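Local coordinates for extracellular solute-binding protein family 1 (Alicyclobacillus acidocaldarius subsp. acidocaldarius, PDB 4OVJ) that probably binds an extracellular solute for uptake by an ABC transporter, at residues A[100-105]-A[298-303]. Numbering follows the deposited sequence.
Sequences QLLNLK and WSIYSK
Leu102 N donates to Ile300 O at 2.8 Å, and the bond is almost straight, at 178°. It lies in the carbonyl plane. A second backbone bond runs the other way, from Ser302 N to Gln100 O at 2.9 Å. Here the N-H approaches the carbonyl from over its plane. Together they bridge Leu101 with Tyr301.

The tight part is apolar. Leu102 runs along Ile300, with both tips on one side. Leu102 CG is anti to the backbone N (chi1 -170°), and CD2 meets Ile300 CG2 at 3.8 Å. Leu104 comes in at a slant to Ile300, its CD2 against CD1 at the far end of the isoleucine. Ala310 of helix 307-319 also touches Ile300. On Leu101, CD2 packs on Ser299 CB at 4.0 Å, while Ser299 OG hydrogen-bonds to Tyr130 O.

The contact joins the loop after helix 92-98 to the end of strand 293-300, which pairs antiparallel with strands 84-87 and 128-144. This mixed sheet belongs to the periplasmic-binding-protein fold. Water 2 extends the pairing: it accepts from Ile300 N and also reaches Leu102 O.

The other end is more polar and meets solvent at Gln100 and Lys303. Gln100 O is still tight against the Tyr301 ring, 3.3 Å from CD1. The Gln100 side chain runs alongside Tyr301, with amide and ring planes 24° apart. OE1 lies in the ring plane at its edge, 3.7 Å from CE1. Water 1 links Gln100 OE1, Tyr301 OH and Lys303 NZ. Ser302 OG hydrogen-bonds to Gly99 O.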
loop_
_atom_site.group_PDB
_atom_site.type_symbol
_atom_site.label_atom_id
_atom_site.label_comp_id
_atom_site.label_asym_id
_atom_site.label_seq_id
_atom_site.Cartn_x
_atom_site.Cartn_y
_atom_site.Cartn_z
ATOM N N GLN A 100 4.117 -25.366 -1.838
ATOM C CA GLN A 100 5.005 -25.135 -0.703
ATOM C C GLN A 100 4.310 -24.426 0.474
ATOM O O GLN A 100 4.893 -24.306 1.544
ATOM C CB GLN A 100 6.212 -24.303 -1.137
ATOM C CG GLN A 100 6.987 -24.885 -2.308
ATOM C CD GLN A 100 7.674 -26.196 -1.993
ATOM O OE1 GLN A 100 7.492 -26.774 -0.936
ATOM N NE2 GLN A 100 8.482 -26.669 -2.926
ATOM N N LEU A 101 3.095 -23.932 0.259
ATOM C CA LEU A 101 2.385 -23.141 1.260
ATOM C C LEU A 101 1.106 -23.823 1.727
ATOM O O LEU A 101 0.304 -24.314 0.919
ATOM C CB LEU A 101 2.059 -21.753 0.704
ATOM C CG LEU A 101 3.247 -20.938 0.187
ATOM C CD1 LEU A 101 2.807 -19.551 -0.270
ATOM C CD2 LEU A 101 4.323 -20.824 1.246
ATOM N N LEU A 102 0.914 -23.811 3.044
ATOM C CA LEU A 102 -0.266 -24.365 3.673
ATOM C C LEU A 102 -1.496 -23.540 3.330
ATOM O O LEU A 102 -1.473 -22.313 3.388
ATOM C CB LEU A 102 -0.085 -24.399 5.189
ATOM C CG LEU A 102 -1.115 -25.167 5.997
ATOM C CD1 LEU A 102 -1.012 -26.650 5.713
ATOM C CD2 LEU A 102 -0.877 -24.900 7.469
ATOM N N ASN A 103 -2.573 -24.220 2.972
ATOM C CA ASN A 103 -3.854 -23.555 2.761
ATOM C C ASN A 103 -4.441 -23.187 4.119
ATOM O O ASN A 103 -4.760 -24.061 4.935
ATOM C CB ASN A 103 -4.816 -24.450 1.967
ATOM C CG ASN A 103 -6.083 -23.730 1.541
ATOM O OD1 ASN A 103 -6.363 -22.608 1.950
ATOM N ND2 ASN A 103 -6.867 -24.396 0.723
ATOM N N LEU A 104 -4.553 -21.884 4.353
ATOM C CA LEU A 104 -5.004 -21.326 5.618
ATOM C C LEU A 104 -6.502 -21.085 5.665
ATOM O O LEU A 104 -7.026 -20.659 6.700
ATOM C CB LEU A 104 -4.263 -19.996 5.896
ATOM C CG LEU A 104 -2.736 -20.035 5.777
ATOM C CD1 LEU A 104 -2.151 -18.647 5.984
ATOM C CD2 LEU A 104 -2.133 -21.057 6.725
ATOM N N LYS A 105 -7.202 -21.353 4.566
ATOM C CA LYS A 105 -8.642 -21.114 4.515
ATOM C C LYS A 105 -9.321 -21.930 5.603
ATOM O O LYS A 105 -9.116 -23.142 5.716
ATOM C CB LYS A 105 -9.223 -21.458 3.139
ATOM C CG LYS A 105 -10.711 -21.145 2.982
ATOM C CD LYS A 105 -11.216 -21.677 1.642
ATOM C CE LYS A 105 -12.732 -21.757 1.585
ATOM N NZ LYS A 105 -13.328 -20.423 1.328
ATOM N N TRP A 298 2.198 -13.249 6.089
ATOM C CA TRP A 298 2.647 -14.425 6.819
ATOM C C TRP A 298 2.113 -15.660 6.097
ATOM O O TRP A 298 0.922 -15.747 5.818
ATOM C CB TRP A 298 2.122 -14.456 8.252
ATOM C CG TRP A 298 2.407 -13.261 9.081
ATOM C CD1 TRP A 298 1.487 -12.541 9.777
ATOM C CD2 TRP A 298 3.673 -12.632 9.320
ATOM N NE1 TRP A 298 2.094 -11.515 10.444
ATOM C CE2 TRP A 298 3.436 -11.540 10.179
ATOM C CE3 TRP A 298 4.982 -12.880 8.891
ATOM C CZ2 TRP A 298 4.455 -10.699 10.605
ATOM C CZ3 TRP A 298 5.992 -12.047 9.328
ATOM C CH2 TRP A 298 5.723 -10.976 10.177
ATOM N N SER A 299 3.006 -16.613 5.834
ATOM C CA SER A 299 2.646 -17.884 5.232
ATOM C C SER A 299 3.243 -19.020 6.080
ATOM O O SER A 299 4.204 -18.825 6.833
ATOM C CB SER A 299 3.178 -17.958 3.801
ATOM O OG SER A 299 2.538 -17.035 2.919
ATOM N N ILE A 300 2.659 -20.197 5.950
ATOM C CA ILE A 300 3.103 -21.382 6.661
ATOM C C ILE A 300 3.502 -22.449 5.640
ATOM O O ILE A 300 2.840 -22.623 4.619
ATOM C CB ILE A 300 2.001 -21.908 7.599
ATOM C CG1 ILE A 300 1.666 -20.862 8.658
ATOM C CG2 ILE A 300 2.412 -23.219 8.285
ATOM C CD1 ILE A 300 0.465 -21.191 9.517
ATOM N N TYR A 301 4.583 -23.170 5.937
ATOM C CA TYR A 301 5.044 -24.259 5.084
ATOM C C TYR A 301 3.990 -25.351 4.990
ATOM O O TYR A 301 3.484 -25.816 6.011
ATOM C CB TYR A 301 6.322 -24.841 5.671
ATOM C CG TYR A 301 7.024 -25.906 4.868
ATOM C CD1 TYR A 301 7.026 -25.888 3.481
ATOM C CD2 TYR A 301 7.747 -26.904 5.517
ATOM C CE1 TYR A 301 7.700 -26.862 2.754
ATOM C CE2 TYR A 301 8.431 -27.869 4.807
ATOM C CZ TYR A 301 8.408 -27.848 3.430
ATOM O OH TYR A 301 9.092 -28.824 2.735
ATOM N N SER A 302 3.694 -25.797 3.769
ATOM C CA SER A 302 2.677 -26.821 3.571
ATOM C C SER A 302 3.012 -28.102 4.328
ATOM O O SER A 302 2.115 -28.836 4.719
ATOM C CB SER A 302 2.539 -27.159 2.084
ATOM O OG SER A 302 3.797 -27.543 1.553
ATOM N N LYS A 303 4.298 -28.374 4.506
ATOM C CA LYS A 303 4.736 -29.631 5.114
ATOM C C LYS A 303 5.229 -29.470 6.536
ATOM O O LYS A 303 5.924 -30.343 7.061
ATOM C CB LYS A 303 5.815 -30.283 4.253
ATOM C CG LYS A 303 5.332 -30.604 2.853
ATOM C CD LYS A 303 6.461 -31.229 2.057
ATOM C CE LYS A 303 6.239 -31.151 0.569
ATOM N NZ LYS A 303 7.474 -31.625 -0.111
HETATM O O HOH W 1 8.636 -29.093 0.172
HETATM O O HOH W 2 0.429 -20.441 4.064
#